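Local coordinates for xylose isomerase-like TIM barrel domain-containing protein (Parabacteroides distasonis, PDB 4KW2) that is of unknown function but adopts a xylose isomerase-like TIM barrel, and so may be a sugar isomerase or a related enzyme of that family, at residues T35-L40 with A61-E66; K42-G47 with R88-I93; Y50-F55 with I199-L204; T67-D72 with F110-K115. All coordinates share one frame; numbering follows the deposited sequence. Where two conformers were deposited one is given.

Interaction 1. Residues T35-L40 with A61-E66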
loop_
_atom_site.group_PDB
_atom_site.type_symbol
_atom_site.label_atom_id
_atom_site.label_comp_id
_atom_site.label_asym_id
_atom_site.label_seq_id
_atom_site.Cartn_x
_atom_site.Cartn_y
_atom_site.Cartn_z
ATOM N N THR A 35 2.587 -19.454 12.501
ATOM C CA THR A 35 3.141 -19.414 13.848
ATOM C C THR A 35 4.606 -18.978 13.761
ATOM O O THR A 35 5.201 -19.008 12.684
ATOM C CB THR A 35 3.079 -20.787 14.536
ATOM O OG1 THR A 35 3.947 -21.708 13.856
ATOM C CG2 THR A 35 1.641 -21.332 14.567
ATOM N N LEU A 36 5.192 -18.583 14.889
ATOM C CA LEU A 36 6.606 -18.218 14.915
ATOM C C LEU A 36 7.507 -19.411 14.583
ATOM O O LEU A 36 8.495 -19.250 13.868
ATOM C CB LEU A 36 7.003 -17.609 16.258
ATOM C CG LEU A 36 8.478 -17.206 16.403
ATOM C CD1 LEU A 36 8.875 -16.163 15.377
ATOM C CD2 LEU A 36 8.767 -16.702 17.806
HETATM N N MSE A 37 7.169 -20.600 15.079
HETATM C CA MSE A 37 7.966 -21.804 14.774
HETATM C C MSE A 37 7.952 -22.088 13.284
HETATM O O MSE A 37 8.996 -22.384 12.699
HETATM C CB MSE A 37 7.498 -23.050 15.532
HETATM C CG MSE A 37 7.570 -22.898 17.051
HETATM SE SE MSE A 37 9.399 -22.573 17.701
HETATM C CE MSE A 37 9.253 -20.633 17.996
ATOM N N GLU A 38 6.780 -21.996 12.653
ATOM C CA GLU A 38 6.681 -22.124 11.188
ATOM C C GLU A 38 7.462 -21.026 10.457
ATOM O O GLU A 38 8.071 -21.267 9.418
ATOM C CB GLU A 38 5.221 -22.093 10.740
ATOM C CG GLU A 38 4.427 -23.327 11.137
ATOM C CD GLU A 38 2.914 -23.160 10.986
ATOM O OE1 GLU A 38 2.422 -22.021 10.796
ATOM O OE2 GLU A 38 2.206 -24.189 11.070
ATOM N N THR A 39 7.429 -19.818 11.007
ATOM C CA THR A 39 8.184 -18.700 10.461
ATOM C C THR A 39 9.685 -19.003 10.490
ATOM O O THR A 39 10.402 -18.719 9.521
ATOM C CB THR A 39 7.885 -17.402 11.248
ATOM O OG1 THR A 39 6.504 -17.061 11.097
ATOM C CG2 THR A 39 8.754 -16.242 10.778
ATOM N N LEU A 40 10.151 -19.579 11.596
ATOM C CA LEU A 40 11.563 -19.950 11.730
ATOM C C LEU A 40 11.942 -21.084 10.779
ATOM O O LEU A 40 13.066 -21.113 10.278
ATOM C CB LEU A 40 11.912 -20.319 13.175
ATOM C CG LEU A 40 11.808 -19.200 14.228
ATOM C CD1 LEU A 40 12.398 -19.663 15.553
ATOM C CD2 LEU A 40 12.488 -17.915 13.773
ATOM N N ALA A 61 3.746 -25.218 18.208
ATOM C CA ALA A 61 4.403 -26.350 18.871
ATOM C C ALA A 61 5.921 -26.211 18.733
ATOM O O ALA A 61 6.407 -25.861 17.660
ATOM C CB ALA A 61 3.934 -27.664 18.269
ATOM N N PRO A 62 6.681 -26.515 19.800
ATOM C CA PRO A 62 6.328 -27.210 21.040
ATOM C C PRO A 62 5.567 -26.408 22.089
ATOM O O PRO A 62 5.177 -26.971 23.110
ATOM C CB PRO A 62 7.697 -27.600 21.604
ATOM C CG PRO A 62 8.575 -26.472 21.184
ATOM C CD PRO A 62 8.090 -26.074 19.816
ATOM N N PHE A 63 5.356 -25.115 21.862
ATOM C CA PHE A 63 4.584 -24.315 22.815
ATOM C C PHE A 63 3.129 -24.716 22.740
ATOM O O PHE A 63 2.666 -25.156 21.687
ATOM C CB PHE A 63 4.734 -22.822 22.544
ATOM C CG PHE A 63 6.132 -22.338 22.713
ATOM C CD1 PHE A 63 6.596 -21.973 23.962
ATOM C CD2 PHE A 63 7.000 -22.297 21.634
ATOM C CE1 PHE A 63 7.895 -21.539 24.128
ATOM C CE2 PHE A 63 8.301 -21.874 21.793
ATOM C CZ PHE A 63 8.747 -21.492 23.043
ATOM N N PRO A 64 2.406 -24.588 23.856
ATOM C CA PRO A 64 0.994 -24.943 23.826
ATOM C C PRO A 64 0.179 -23.938 23.026
ATOM O O PRO A 64 0.615 -22.800 22.818
ATOM C CB PRO A 64 0.585 -24.949 25.303
ATOM C CG PRO A 64 1.607 -24.138 26.014
ATOM C CD PRO A 64 2.861 -24.166 25.193
ATOM N N LYS A 65 -0.987 -24.375 22.572
ATOM C CA LYS A 65 -1.860 -23.553 21.742
ATOM C C LYS A 65 -2.317 -22.304 22.502
ATOM O O LYS A 65 -2.495 -22.344 23.720
ATOM C CB LYS A 65 -3.070 -24.372 21.283
ATOM C CG LYS A 65 -3.807 -23.785 20.098
ATOM C CD LYS A 65 -4.731 -24.820 19.476
ATOM C CE LYS A 65 -5.637 -24.193 18.433
ATOM N NZ LYS A 65 -6.587 -25.190 17.866
ATOM N N GLU A 66 -2.487 -21.208 21.760
ATOM C CA GLU A 66 -2.853 -19.883 22.300
ATOM C C GLU A 66 -1.730 -19.179 23.076
ATOM O O GLU A 66 -1.977 -18.171 23.722
ATOM C CB GLU A 66 -4.121 -19.934 23.179
ATOM C CG GLU A 66 -5.321 -20.669 22.590
ATOM C CD GLU A 66 -5.825 -20.073 21.289
ATOM O OE1 GLU A 66 -5.527 -18.893 21.007
ATOM O OE2 GLU A 66 -6.532 -20.789 20.546
#
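Met37, a selenomethionine on the first turn of helix 36-46, makes every close contact between residues 35-40 and 61-66. Its CG comes down on the backbone carbonyl of Ala61, with CG 3.2 Å from Ala61 O, and this is the tight part of the interface. Beyond CG the chain folds twice, at chi2 (-61°) and again at chi3, which turns the methyl group toward the aromatic ring of the loop. Met37 CE ends 4.1 Å from Phe63 CE2, meeting the ring obliquely, while the two side chains run at about a right angle. Pro62, which follows a cis peptide bond, adds a slack contact, its CD lying 4.2 Å from Met37 CG. Met37 and Phe63 are buried; Ala61 and Pro62 lie on the solvent side, where Pro62 adds little.

Much of the polar bonding lies within the helix start. Thr35 and Glu38 make a capping box: Glu38 N binds Thr35 OG1 at 3.1 Å, and Thr35 N returns a bond to Glu38 OE1 from above the carboxylate plane. Thr35 O is gripped twice, by Thr39 N and Thr39 OG1 from opposite faces of its plane. Backbone bonds from Leu36 to Glu58 and from Met37 to Leu59 join this turn to the chain just before 61-66, which implies that the contact itself has to supply only packing.

Interaction 2. Residues K42-G47 with R88-I93. With SO4 (sulfate ion), chain C; EDO (1,2-ethanediol), chain I.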
loop_
_atom_site.group_PDB
_atom_site.type_symbol
_atom_site.label_atom_id
_atom_site.label_comp_id
_atom_site.label_asym_id
_atom_site.label_seq_id
_atom_site.Cartn_x
_atom_site.Cartn_y
_atom_site.Cartn_z
ATOM N N LYS A 42 10.587 -21.438 7.800
ATOM C CA LYS A 42 10.700 -20.715 6.537
ATOM C C LYS A 42 12.018 -19.963 6.456
ATOM O O LYS A 42 12.647 -19.917 5.403
ATOM C CB LYS A 42 9.551 -19.721 6.386
ATOM C CG LYS A 42 8.202 -20.379 6.189
ATOM C CD LYS A 42 7.977 -20.748 4.741
ATOM C CE LYS A 42 6.661 -21.486 4.574
ATOM N NZ LYS A 42 6.350 -21.657 3.132
ATOM N N THR A 43 12.413 -19.356 7.571
ATOM C CA THR A 43 13.689 -18.660 7.681
ATOM C C THR A 43 14.867 -19.608 7.387
ATOM O O THR A 43 15.844 -19.209 6.751
ATOM C CB THR A 43 13.809 -18.004 9.076
ATOM O OG1 THR A 43 12.660 -17.174 9.298
ATOM C CG2 THR A 43 15.069 -17.151 9.199
ATOM N N GLN A 44 14.757 -20.864 7.821
ATOM C CA GLN A 44 15.756 -21.889 7.490
ATOM C C GLN A 44 15.784 -22.181 5.994
ATOM O O GLN A 44 16.854 -22.303 5.404
ATOM C CB GLN A 44 15.473 -23.194 8.225
ATOM C CG GLN A 44 15.758 -23.154 9.709
ATOM C CD GLN A 44 15.401 -24.462 10.388
ATOM O OE1 GLN A 44 14.238 -24.740 10.663
ATOM N NE2 GLN A 44 16.404 -25.267 10.657
ATOM N N GLN A 45 14.606 -22.298 5.388
ATOM C CA GLN A 45 14.511 -22.554 3.946
ATOM C C GLN A 45 15.066 -21.386 3.129
ATOM O O GLN A 45 15.617 -21.585 2.050
ATOM C CB GLN A 45 13.064 -22.840 3.548
ATOM C CG GLN A 45 12.511 -24.123 4.152
ATOM C CD GLN A 45 11.000 -24.171 4.113
ATOM O OE1 GLN A 45 10.386 -23.798 3.120
ATOM N NE2 GLN A 45 10.392 -24.627 5.198
ATOM N N LEU A 46 14.924 -20.173 3.654
ATOM C CA LEU A 46 15.507 -18.991 3.027
ATOM C C LEU A 46 17.024 -18.933 3.178
ATOM O O LEU A 46 17.702 -18.320 2.360
ATOM C CB LEU A 46 14.890 -17.723 3.619
ATOM C CG LEU A 46 13.451 -17.455 3.173
ATOM C CD1 LEU A 46 12.744 -16.529 4.144
ATOM C CD2 LEU A 46 13.427 -16.881 1.759
ATOM N N GLY A 47 17.546 -19.552 4.234
ATOM C CA GLY A 47 18.982 -19.571 4.498
ATOM C C GLY A 47 19.464 -18.326 5.222
ATOM O O GLY A 47 20.488 -17.755 4.853
ATOM N N ARG A 88 17.756 -24.275 15.274
ATOM C CA ARG A 88 17.562 -23.936 13.858
ATOM C C ARG A 88 18.697 -23.101 13.269
ATOM O O ARG A 88 18.682 -22.793 12.075
ATOM C CB ARG A 88 16.245 -23.195 13.667
ATOM C CG ARG A 88 15.022 -24.051 13.942
ATOM C CD ARG A 88 13.774 -23.220 13.763
ATOM N NE ARG A 88 12.555 -24.013 13.748
ATOM C CZ ARG A 88 11.928 -24.476 14.826
ATOM N NH1 ARG A 88 12.402 -24.260 16.047
ATOM N NH2 ARG A 88 10.808 -25.164 14.675
ATOM N N GLY A 89 19.674 -22.738 14.097
ATOM C CA GLY A 89 20.801 -21.922 13.659
ATOM C C GLY A 89 20.401 -20.496 13.336
ATOM O O GLY A 89 20.964 -19.884 12.429
ATOM N N ILE A 90 19.431 -19.972 14.087
ATOM C CA ILE A 90 18.921 -18.612 13.908
ATOM C C ILE A 90 19.043 -17.867 15.233
ATOM O O ILE A 90 18.597 -18.374 16.254
ATOM C CB ILE A 90 17.430 -18.618 13.515
ATOM C CG1 ILE A 90 17.212 -19.425 12.229
ATOM C CG2 ILE A 90 16.922 -17.193 13.343
ATOM C CD1 ILE A 90 15.759 -19.694 11.905
ATOM N N LYS A 91 19.629 -16.673 15.218
ATOM C CA LYS A 91 19.767 -15.863 16.436
ATOM C C LYS A 91 18.553 -14.951 16.578
ATOM O O LYS A 91 18.158 -14.305 15.606
ATOM C CB LYS A 91 21.023 -14.992 16.371
ATOM C CG LYS A 91 22.324 -15.751 16.174
ATOM C CD LYS A 91 22.846 -16.310 17.484
ATOM C CE LYS A 91 24.305 -16.725 17.369
ATOM N NZ LYS A 91 24.822 -17.222 18.674
ATOM N N PRO A 92 17.955 -14.883 17.786
ATOM C CA PRO A 92 16.844 -13.961 18.009
ATOM C C PRO A 92 17.395 -12.571 18.274
ATOM O O PRO A 92 17.245 -12.040 19.366
ATOM C CB PRO A 92 16.162 -14.542 19.242
ATOM C CG PRO A 92 17.295 -15.129 20.016
ATOM C CD PRO A 92 18.261 -15.661 18.998
ATOM N N ILE A 93 18.026 -12.001 17.256
ATOM C CA ILE A 93 18.879 -10.823 17.402
ATOM C C ILE A 93 18.094 -9.559 17.753
ATOM O O ILE A 93 18.598 -8.699 18.477
ATOM C CB ILE A 93 19.712 -10.590 16.114
ATOM C CG1 ILE A 93 20.874 -9.625 16.357
ATOM C CG2 ILE A 93 18.848 -10.103 14.959
ATOM C CD1 ILE A 93 22.086 -10.304 16.942
HETATM S S SO4 C . 7.011 -20.813 -0.612
HETATM O O1 SO4 C . 8.219 -20.476 -1.396
HETATM O O2 SO4 C . 7.025 -22.263 -0.295
HETATM O O3 SO4 C . 6.976 -20.036 0.657
HETATM O O4 SO4 C . 5.821 -20.473 -1.429
HETATM C C1 EDO I . 23.938 -18.084 8.836
HETATM O O1 EDO I . 24.620 -16.892 9.257
HETATM C C2 EDO I . 23.408 -17.920 7.413
HETATM O O2 EDO I . 22.514 -18.993 7.088
HETATM O O HOH W 1 19.009 -24.466 9.108
#
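Gln44 lays its terminal amide against the aliphatic part of Arg88, and the two chains cross at about a right angle. Gln44 OE1 sits 3.4 Å from Arg88 CG and also close to Arg88 CD, while Gln44 CD rests near Arg88 CB. Both chains are extended, Arg88 from CG to NE and Gln44 beyond CG, and the polar end of the glutamine lies on the methylene groups of the arginine; the amide and guanidinium planes stand 69° apart. Next to this pair, Ile90 CD1 packs on the methyl of Thr43, at 3.8 Å from CG2, and reaches the stem of the glutamine as well, with CD1 4.1 Å from Gln44 CG.

These contacts seat helix 36-46 of the TIM barrel beside the turn that leads into strand 91-98. Both sides carry a Schellman motif: Gly47, with positive phi, closes helix 36-46, and Gly89 does the same for helix 75-86.

Outside this shell, a water accepts from Gln44 NE2 at 3.1 Å and makes a weak bond to Arg88 O, bridging the two segments. The guanidinium group is steered by salt bridges from NH1 to Glu84 and from NE to Asp41, so the arginine bridges helices 36-46 and 75-86. Thr43 OG1 is turned back to Thr39 O, leaving CG2, anti to the backbone N at this chi1 of -54°, to meet the isoleucine. Farther off, Lys42 NZ binds a sulfate, probably from the crystallisation liquor, at 3.0 Å from its O3.

Interaction 3. Residues Y50-F55 with I199-L204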
loop_
_atom_site.group_PDB
_atom_site.type_symbol
_atom_site.label_atom_id
_atom_site.label_comp_id
_atom_site.label_asym_id
_atom_site.label_seq_id
_atom_site.Cartn_x
_atom_site.Cartn_y
_atom_site.Cartn_z
ATOM N N TYR A 50 19.318 -14.940 11.302
ATOM C CA TYR A 50 18.892 -13.881 12.229
ATOM C C TYR A 50 17.416 -13.553 12.048
ATOM O O TYR A 50 16.864 -13.733 10.965
ATOM C CB TYR A 50 19.716 -12.613 12.002
ATOM C CG TYR A 50 21.201 -12.797 12.209
ATOM C CD1 TYR A 50 21.761 -12.693 13.476
ATOM C CD2 TYR A 50 22.049 -13.078 11.135
ATOM C CE1 TYR A 50 23.119 -12.868 13.673
ATOM C CE2 TYR A 50 23.414 -13.251 11.325
ATOM C CZ TYR A 50 23.939 -13.142 12.595
ATOM O OH TYR A 50 25.283 -13.305 12.799
ATOM N N ALA A 51 16.778 -13.068 13.109
ATOM C CA ALA A 51 15.370 -12.695 13.037
ATOM C C ALA A 51 15.060 -11.442 13.855
ATOM O O ALA A 51 15.636 -11.223 14.914
ATOM C CB ALA A 51 14.503 -13.852 13.494
ATOM N N GLU A 52 14.174 -10.606 13.318
ATOM C CA GLU A 52 13.575 -9.494 14.053
ATOM C C GLU A 52 12.106 -9.846 14.258
ATOM O O GLU A 52 11.318 -9.823 13.306
ATOM C CB GLU A 52 13.704 -8.182 13.277
ATOM C CG GLU A 52 12.954 -7.012 13.913
ATOM C CD GLU A 52 13.174 -5.691 13.195
ATOM O OE1 GLU A 52 14.033 -5.636 12.284
ATOM O OE2 GLU A 52 12.485 -4.700 13.541
ATOM N N ALA A 53 11.739 -10.179 15.492
ATOM C CA ALA A 53 10.412 -10.715 15.760
ATOM C C ALA A 53 9.437 -9.670 16.307
ATOM O O ALA A 53 9.776 -8.879 17.192
ATOM C CB ALA A 53 10.504 -11.905 16.695
ATOM N N PHE A 54 8.226 -9.687 15.760
ATOM C CA PHE A 54 7.132 -8.853 16.225
ATOM C C PHE A 54 6.296 -9.643 17.234
ATOM O O PHE A 54 6.138 -10.868 17.112
ATOM C CB PHE A 54 6.256 -8.396 15.048
ATOM C CG PHE A 54 5.330 -9.467 14.532
ATOM C CD1 PHE A 54 5.779 -10.416 13.617
ATOM C CD2 PHE A 54 4.027 -9.545 14.980
ATOM C CE1 PHE A 54 4.936 -11.418 13.164
ATOM C CE2 PHE A 54 3.179 -10.544 14.526
ATOM C CZ PHE A 54 3.635 -11.479 13.616
ATOM N N PHE A 55 5.738 -8.930 18.206
ATOM C CA PHE A 55 4.963 -9.535 19.284
ATOM C C PHE A 55 3.542 -9.899 18.856
ATOM O O PHE A 55 2.996 -9.353 17.888
ATOM C CB PHE A 55 4.884 -8.576 20.475
ATOM C CG PHE A 55 6.096 -8.582 21.372
ATOM C CD1 PHE A 55 7.303 -9.143 20.976
ATOM C CD2 PHE A 55 6.027 -7.981 22.621
ATOM C CE1 PHE A 55 8.402 -9.132 21.818
ATOM C CE2 PHE A 55 7.119 -7.965 23.465
ATOM C CZ PHE A 55 8.312 -8.535 23.059
ATOM N N ILE A 199 23.725 4.063 12.445
ATOM C CA ILE A 199 22.735 3.261 11.720
ATOM C C ILE A 199 22.929 1.797 12.091
ATOM O O ILE A 199 23.891 1.170 11.652
ATOM C CB ILE A 199 22.859 3.387 10.184
ATOM C CG1 ILE A 199 22.846 4.854 9.734
ATOM C CG2 ILE A 199 21.736 2.613 9.505
ATOM C CD1 ILE A 199 21.570 5.597 10.065
ATOM N N LYS A 200 22.014 1.254 12.890
ATOM C CA LYS A 200 22.157 -0.109 13.400
ATOM C C LYS A 200 21.326 -1.139 12.635
ATOM O O LYS A 200 21.713 -2.300 12.559
ATOM C CB LYS A 200 21.809 -0.153 14.888
ATOM C CG LYS A 200 22.781 0.639 15.742
ATOM C CD LYS A 200 22.552 0.405 17.222
ATOM C CE LYS A 200 23.398 1.349 18.066
ATOM N NZ LYS A 200 24.858 1.188 17.827
ATOM N N VAL A 201 20.189 -0.718 12.087
ATOM C CA VAL A 201 19.289 -1.618 11.378
ATOM C C VAL A 201 18.768 -0.952 10.105
ATOM O O VAL A 201 18.416 0.221 10.111
ATOM C CB VAL A 201 18.091 -2.037 12.271
ATOM C CG1 VAL A 201 17.121 -2.939 11.514
ATOM C CG2 VAL A 201 18.586 -2.731 13.531
ATOM N N ALA A 202 18.725 -1.713 9.016
ATOM C CA ALA A 202 18.093 -1.264 7.786
ATOM C C ALA A 202 16.902 -2.163 7.482
ATOM O O ALA A 202 17.060 -3.363 7.300
ATOM C CB ALA A 202 19.088 -1.298 6.640
ATOM N N HIS A 203 15.710 -1.575 7.435
ATOM C CA HIS A 203 14.494 -2.291 7.055
ATOM C C HIS A 203 14.304 -2.280 5.549
ATOM O O HIS A 203 14.117 -1.226 4.954
ATOM C CB HIS A 203 13.269 -1.645 7.699
ATOM C CG HIS A 203 13.017 -2.087 9.101
ATOM N ND1 HIS A 203 11.871 -1.750 9.788
ATOM C CD2 HIS A 203 13.749 -2.855 9.940
ATOM C CE1 HIS A 203 11.914 -2.283 10.995
ATOM N NE2 HIS A 203 13.042 -2.957 11.113
ATOM N N LEU A 204 14.362 -3.457 4.940
ATOM C CA LEU A 204 13.948 -3.643 3.554
ATOM C C LEU A 204 12.524 -4.150 3.554
ATOM O O LEU A 204 12.264 -5.272 3.994
ATOM C CB LEU A 204 14.830 -4.668 2.849
ATOM C CG LEU A 204 15.996 -4.138 2.031
ATOM C CD1 LEU A 204 16.852 -3.208 2.876
ATOM C CD2 LEU A 204 16.800 -5.316 1.506
#
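Glu52 and His203 meet across the interior of the barrel, their side chains running at about a right angle and the carboxylate and imidazole planes turned 41° apart. The histidine presents NE2 to both carboxylate oxygens. The better bond goes to OE2, 3.0 Å from NE2 with an N-H...O angle of 140°; it arrives on the syn side, close to the carboxylate plane. A weak second bond joins NE2 to OE1 at 3.1 Å. An extended glutamate chain makes this reach possible: with CG anti to the backbone N (chi1 173°) and chi2 also near to fully extended, the carboxylate is carried far from strand 50-53.

The two strands are not neighbours in the eight-stranded parallel TIM barrel, and their nearest CA atoms, of Glu52 and His203, are 10.1 Å apart, so side chains alone span the gap. Val201 CG1 lies alongside, 4.2 Å from Glu52 OE1. The carboxylate is buried and has further partners from other barrel strands: Ser240 OG at OE1 and Thr122 OG1 at OE2. Together with His203 they probably fix its rotation. Around the imidazole pack Cys175, Asp177 and Ser240.

Interaction 4. Residues T67-D72 with F110-K115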
loop_
_atom_site.group_PDB
_atom_site.type_symbol
_atom_site.label_atom_id
_atom_site.label_comp_id
_atom_site.label_asym_id
_atom_site.label_seq_id
_atom_site.Cartn_x
_atom_site.Cartn_y
_atom_site.Cartn_z
ATOM N N THR A 67 -0.507 -19.690 23.026
ATOM C CA THR A 67 0.610 -18.976 23.634
ATOM C C THR A 67 1.235 -18.106 22.554
ATOM O O THR A 67 1.615 -18.618 21.504
ATOM C CB THR A 67 1.663 -19.932 24.213
ATOM O OG1 THR A 67 1.033 -20.826 25.130
ATOM C CG2 THR A 67 2.745 -19.150 24.949
ATOM N N TYR A 68 1.323 -16.799 22.813
ATOM C CA TYR A 68 1.844 -15.856 21.823
ATOM C C TYR A 68 3.113 -15.159 22.307
ATOM O O TYR A 68 3.431 -15.171 23.494
ATOM C CB TYR A 68 0.771 -14.832 21.394
ATOM C CG TYR A 68 0.043 -14.109 22.513
ATOM C CD1 TYR A 68 0.647 -13.066 23.209
ATOM C CD2 TYR A 68 -1.268 -14.447 22.850
ATOM C CE1 TYR A 68 -0.023 -12.400 24.228
ATOM C CE2 TYR A 68 -1.942 -13.788 23.866
ATOM C CZ TYR A 68 -1.315 -12.765 24.549
ATOM O OH TYR A 68 -1.982 -12.105 25.549
ATOM N N LEU A 69 3.850 -14.565 21.372
ATOM C CA LEU A 69 5.088 -13.874 21.708
ATOM C C LEU A 69 4.762 -12.557 22.400
ATOM O O LEU A 69 4.091 -11.693 21.835
ATOM C CB LEU A 69 5.931 -13.605 20.461
ATOM C CG LEU A 69 7.297 -12.936 20.681
ATOM C CD1 LEU A 69 8.188 -13.756 21.601
ATOM C CD2 LEU A 69 7.996 -12.698 19.356
ATOM N N ASN A 70 5.229 -12.414 23.633
ATOM C CA ASN A 70 5.057 -11.185 24.379
ATOM C C ASN A 70 5.997 -11.249 25.558
ATOM O O ASN A 70 6.515 -12.319 25.878
ATOM C CB ASN A 70 3.608 -11.039 24.843
ATOM C CG ASN A 70 3.290 -9.649 25.368
ATOM O OD1 ASN A 70 4.007 -8.677 25.105
ATOM N ND2 ASN A 70 2.209 -9.551 26.118
ATOM N N TYR A 71 6.216 -10.114 26.209
ATOM C CA TYR A 71 7.213 -10.032 27.267
ATOM C C TYR A 71 6.801 -10.717 28.577
ATOM O O TYR A 71 7.579 -10.743 29.527
ATOM C CB TYR A 71 7.649 -8.577 27.501
ATOM C CG TYR A 71 6.548 -7.568 27.791
ATOM C CD1 TYR A 71 5.532 -7.843 28.704
ATOM C CD2 TYR A 71 6.557 -6.316 27.184
ATOM C CE1 TYR A 71 4.549 -6.912 28.977
ATOM C CE2 TYR A 71 5.577 -5.380 27.452
ATOM C CZ TYR A 71 4.577 -5.685 28.351
ATOM O OH TYR A 71 3.605 -4.761 28.641
ATOM N N ASP A 72 5.597 -11.283 28.611
ATOM C CA ASP A 72 5.081 -11.978 29.792
ATOM C C ASP A 72 5.371 -13.488 29.800
ATOM O O ASP A 72 4.881 -14.201 30.677
ATOM C CB ASP A 72 3.563 -11.742 29.915
ATOM C CG ASP A 72 2.767 -12.352 28.758
ATOM O OD1 ASP A 72 3.366 -12.810 27.761
ATOM O OD2 ASP A 72 1.528 -12.369 28.841
ATOM N N PHE A 110 12.417 -4.490 27.450
ATOM C CA PHE A 110 13.879 -4.585 27.511
ATOM C C PHE A 110 14.353 -5.774 28.346
ATOM O O PHE A 110 15.339 -6.419 28.000
ATOM C CB PHE A 110 14.491 -3.299 28.075
ATOM C CG PHE A 110 14.756 -2.247 27.035
ATOM C CD1 PHE A 110 13.724 -1.459 26.544
ATOM C CD2 PHE A 110 16.038 -2.042 26.553
ATOM C CE1 PHE A 110 13.963 -0.491 25.587
ATOM C CE2 PHE A 110 16.287 -1.073 25.595
ATOM C CZ PHE A 110 15.247 -0.297 25.111
ATOM N N ALA A 111 13.668 -6.047 29.454
ATOM C CA ALA A 111 13.988 -7.213 30.284
ATOM C C ALA A 111 13.801 -8.501 29.489
ATOM O O ALA A 111 14.635 -9.400 29.546
ATOM C CB ALA A 111 13.118 -7.241 31.534
ATOM N N PHE A 112 12.701 -8.577 28.747
ATOM C CA PHE A 112 12.399 -9.740 27.918
ATOM C C PHE A 112 13.427 -9.928 26.800
ATOM O O PHE A 112 13.946 -11.021 26.610
ATOM C CB PHE A 112 11.000 -9.617 27.315
ATOM C CG PHE A 112 10.651 -10.732 26.379
ATOM C CD1 PHE A 112 10.376 -11.998 26.866
ATOM C CD2 PHE A 112 10.602 -10.519 25.006
ATOM C CE1 PHE A 112 10.051 -13.034 26.005
ATOM C CE2 PHE A 112 10.284 -11.550 24.140
ATOM C CZ PHE A 112 10.003 -12.811 24.642
ATOM N N ALA A 113 13.710 -8.857 26.065
ATOM C CA ALA A 113 14.735 -8.888 25.024
ATOM C C ALA A 113 16.050 -9.449 25.562
ATOM O O ALA A 113 16.671 -10.307 24.935
ATOM C CB ALA A 113 14.952 -7.498 24.450
ATOM N N HIS A 114 16.464 -8.959 26.723
ATOM C CA HIS A 114 17.690 -9.418 27.369
ATOM C C HIS A 114 17.599 -10.891 27.756
ATOM O O HIS A 114 18.538 -11.654 27.551
ATOM C CB HIS A 114 17.967 -8.578 28.615
ATOM C CG HIS A 114 19.160 -9.031 29.396
ATOM N ND1 HIS A 114 20.446 -8.658 29.072
ATOM C CD2 HIS A 114 19.262 -9.829 30.485
ATOM C CE1 HIS A 114 21.289 -9.207 29.927
ATOM N NE2 HIS A 114 20.597 -9.923 30.794
ATOM N N LYS A 115 16.460 -11.284 28.310
ATOM C CA LYS A 115 16.251 -12.657 28.752
ATOM C C LYS A 115 16.321 -13.648 27.582
ATOM O O LYS A 115 16.858 -14.742 27.726
ATOM C CB LYS A 115 14.906 -12.769 29.485
ATOM C CG LYS A 115 14.700 -14.078 30.230
ATOM C CD LYS A 115 13.783 -13.924 31.440
ATOM C CE LYS A 115 12.385 -13.436 31.070
ATOM N NZ LYS A 115 12.163 -11.974 31.282
HETATM O O HOH W 2 9.131 -12.755 30.275
#
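The ring of Phe112 is covered on one face by the backbone of the loop 67-72. Tyr71 CA stands over that face, 4.0 Å from the ring centroid and 26° off the normal, a CH-pi contact, while Asn70 O lies over the same face toward the rim, 3.6 Å from Phe112 CE1. At the ring edge, near its plane, comes Leu69 CD1, 3.7 Å from Phe112 CZ. The ring of Tyr71 has its own cover: Asn70 OD1 sits above its centre, and the same oxygen takes a weak bond from Tyr71 N.

Tyr71 and Phe112 also touch through their CB atoms, 3.5 Å apart. Phe112 is aimed at the loop because its CG lies anti to the backbone N (chi1 176°), whereas Tyr71 CG, held between its own N and carbonyl carbon (chi1 55°), sends the tyrosine ring off along helix 103-116, where it rests on Glu105, Lys108 and Phe109. A water bridges the two segments, donating to Tyr71 O at 2.6 Å and accepting a weak bond from Lys115 NZ. The remaining end of the Asn70 amide, ND2, is bound by Gly219 O of the second subunit, so the asparagine joins this packing to the subunit interface.

In the barrel, the contact brings the long loop after strand 50-53 against the outer helix 103-116. Phe112 also meets Phe95 of strand 91-98 and Cys78 of helix 75-86, and Leu69 rests on Leu81 of that same helix.

Together the contacts follow the early part of the TIM barrel and one span across its middle. Interactions 1 and 2 share helix 36-46, with centres about 14 Å apart, and touch where Leu40 packs on Arg88 and Ile90. Interaction 2 meets interaction 3 through neighbouring strands 50-53 and 91-98 of the one sheet. Interaction 3 lies at the centre of the chain, and its segments, 144 residues apart, enclose both segments of interaction 4 in sequence. Interaction 4 continues directly from the loop of interaction 1, their centres about 15 Å apart, and meets interaction 3 where Phe55 packs on Asn70 and Tyr71. Interactions 3 and 4 also reach the second subunit, so these two contacts lie next to the subunit interface.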